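Polyhedrin (Uranotaenia sapphirina cypovirus, PDB 4ZQX) is the matrix protein whose trimers build the crystalline polyhedra that embed cypovirus particles, and binds ATP in the crystal. Local coordinates at residues Ser126-Gln129 with Ser134-Arg137. Sequence-based numbering, arbitrary orientation.
Sequences SMRQ and SLDR
Ser126 and Asp136 bring the two backbones closest, with their CA atoms 5.1 Å apart, and neither segment 126-129 nor 134-137 is regular helix or strand. Both belong to the long loop between strands 116-120 and 150-152. Ser126 N donates to Asp136 OD1 at 2.9 Å, meeting that oxygen nearly along its C-O axis. Ser126 OG accepts an almost straight bond (170°) from Arg137 N at 3.0 Å. With chi1 at -65° the hydroxyl swings away from the carbonyl carbon, to the side of Ser126 N, toward Arg137. The Arg128 and Leu135 side chains run roughly perpendicular. Leu135 CD1 sits over the centre of one guanidinium face, 3.7 Å from Arg128 CZ. A bend at chi3 (53°) turns the guanidinium across the methyl, so that its face meets Leu135. Two waters lie between the segments at Leu135 O. One is within bonding distance of this atom and Ser126 O, but may not donate to both. The oxygen of the second water lies in plane at the guanidinium edge and accepts from Arg128 NH2 at 2.7 Å. Asp136 OD1 forms a salt bridge with Arg120, while OD2 accepts from Asn26 ND2 of a second subunit. The buried carboxylate thus ties the loop to strand 116-120 and the subunit interface. Arg120 would favour an ionised Asp136, but Glu28 of that subunit, close to OD2, would oppose it, so one acid may hold a proton.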
ATOM      1  N   SER A 126      17.241   0.726   9.111  1.00 29.50           N
ATOM      2  CA  SER A 126      17.423   0.334  10.510  1.00 30.23           C
ATOM      3  C   SER A 126      18.154   1.449  11.241  1.00 30.53           C
ATOM      4  O   SER A 126      19.159   1.963  10.738  1.00 31.71           O
ATOM      5  CB  SER A 126      18.261  -0.936  10.608  1.00 30.44           C
ATOM      6  OG  SER A 126      17.586  -2.036  10.037  1.00 30.55           O
ATOM      7  N   MET A 127      17.661   1.820  12.422  1.00 31.00           N
ATOM      8  CA  MET A 127      18.227   2.939  13.161  1.00 33.19           C
ATOM      9  C   MET A 127      19.553   2.571  13.820  1.00 33.70           C
ATOM     10  O   MET A 127      19.667   1.545  14.481  1.00 34.33           O
ATOM     11  CB  MET A 127      17.264   3.421  14.235  1.00 37.42           C
ATOM     12  CG  MET A 127      17.722   4.714  14.886  1.00 42.26           C
ATOM     13  SD  MET A 127      16.586   5.272  16.143  1.00 51.48           S
ATOM     14  CE  MET A 127      15.260   5.879  15.106  1.00 51.72           C
ATOM     15  N   ARG A 128      20.545   3.432  13.645  1.00 34.01           N
ATOM     16  CA  ARG A 128      21.841   3.262  14.278  1.00 35.15           C
ATOM     17  C   ARG A 128      22.550   4.603  14.160  1.00 33.83           C
ATOM     18  O   ARG A 128      22.032   5.523  13.504  1.00 34.60           O
ATOM     19  CB  ARG A 128      22.648   2.155  13.600  1.00 37.89           C
ATOM     20  CG  ARG A 128      22.792   2.343  12.130  1.00 40.49           C
ATOM     21  CD  ARG A 128      23.791   1.368  11.513  1.00 45.92           C
ATOM     22  NE  ARG A 128      23.512  -0.016  11.852  1.00 49.49           N
ATOM     23  CZ  ARG A 128      24.326  -0.821  12.536  1.00 49.39           C
ATOM     24  NH1 ARG A 128      25.514  -0.407  12.968  1.00 48.52           N
ATOM     25  NH2 ARG A 128      23.949  -2.069  12.768  1.00 48.50           N
ATOM     26  N   GLN A 129      23.711   4.728  14.802  1.00 35.10           N
ATOM     27  CA  GLN A 129      24.459   5.990  14.795  1.00 36.03           C
ATOM     28  C   GLN A 129      24.749   6.402  13.358  1.00 32.56           C
ATOM     29  O   GLN A 129      24.620   7.567  13.001  1.00 34.12           O
ATOM     30  CB  GLN A 129      25.766   5.876  15.579  1.00 38.35           C
ATOM     31  CG  GLN A 129      26.650   7.124  15.463  1.00 41.09           C
ATOM     32  CD  GLN A 129      27.936   7.013  16.257  1.00 41.78           C
ATOM     33  OE1 GLN A 129      28.507   5.937  16.382  1.00 43.11           O
ATOM     34  NE2 GLN A 129      28.400   8.132  16.790  1.00 40.62           N
ATOM     35  N   SER A 134      24.134  -1.186   3.679  1.00 31.75           N
ATOM     36  CA  SER A 134      24.731  -2.499   3.944  0.60 33.59           C
ATOM     37  C   SER A 134      24.222  -3.131   5.229  1.00 32.33           C
ATOM     38  O   SER A 134      24.236  -4.351   5.368  1.00 34.19           O
ATOM     39  CB  SER A 134      26.256  -2.396   4.036  0.60 35.45           C
ATOM     40  OG  SER A 134      26.835  -2.134   2.780  0.60 37.76           O
ATOM     41  N   LEU A 135      23.794  -2.296   6.172  1.00 32.16           N
ATOM     42  CA  LEU A 135      23.364  -2.742   7.500  1.00 32.04           C
ATOM     43  C   LEU A 135      21.911  -2.375   7.748  1.00 33.81           C
ATOM     44  O   LEU A 135      21.594  -1.609   8.657  1.00 39.33           O
ATOM     45  CB  LEU A 135      24.237  -2.113   8.589  1.00 33.08           C
ATOM     46  CG  LEU A 135      25.731  -2.454   8.559  1.00 34.02           C
ATOM     47  CD1 LEU A 135      26.482  -1.671   9.631  1.00 38.17           C
ATOM     48  CD2 LEU A 135      25.940  -3.948   8.771  1.00 34.21           C
ATOM     49  N   ASP A 136      21.041  -2.931   6.930  1.00 31.83           N
ATOM     50  CA  ASP A 136      19.621  -2.624   6.957  1.00 29.25           C
ATOM     51  C   ASP A 136      18.873  -3.963   6.987  1.00 31.48           C
ATOM     52  O   ASP A 136      19.082  -4.822   6.122  1.00 31.48           O
ATOM     53  CB  ASP A 136      19.260  -1.789   5.723  1.00 29.79           C
ATOM     54  CG  ASP A 136      17.799  -1.370   5.690  1.00 30.48           C
ATOM     55  OD1 ASP A 136      17.256  -0.941   6.728  1.00 30.44           O
ATOM     56  OD2 ASP A 136      17.180  -1.470   4.601  1.00 33.51           O
ATOM     57  N   ARG A 137      18.022  -4.141   7.991  1.00 30.83           N
ATOM     58  CA  ARG A 137      17.376  -5.430   8.234  1.00 28.77           C
ATOM     59  C   ARG A 137      16.033  -5.187   8.909  1.00 29.20           C
ATOM     60  O   ARG A 137      15.719  -4.052   9.250  1.00 31.02           O
ATOM     61  CB  ARG A 137      18.274  -6.354   9.078  1.00 29.84           C
ATOM     62  CG  ARG A 137      18.849  -5.736  10.349  1.00 32.10           C
ATOM     63  CD  ARG A 137      17.922  -5.840  11.560  1.00 33.09           C
ATOM     64  NE  ARG A 137      17.527  -7.224  11.834  1.00 32.32           N
ATOM     65  CZ  ARG A 137      18.269  -8.122  12.472  1.00 33.30           C
ATOM     66  NH1 ARG A 137      19.471  -7.807  12.950  1.00 33.60           N
ATOM     67  NH2 ARG A 137      17.802  -9.353  12.635  1.00 34.21           N
TER
HETATM   68  O   HOH W   1      21.221   1.361   8.802  1.00 32.87           O
HETATM   69  O   HOH W   2      21.716  -2.655  11.457  1.00 52.36           O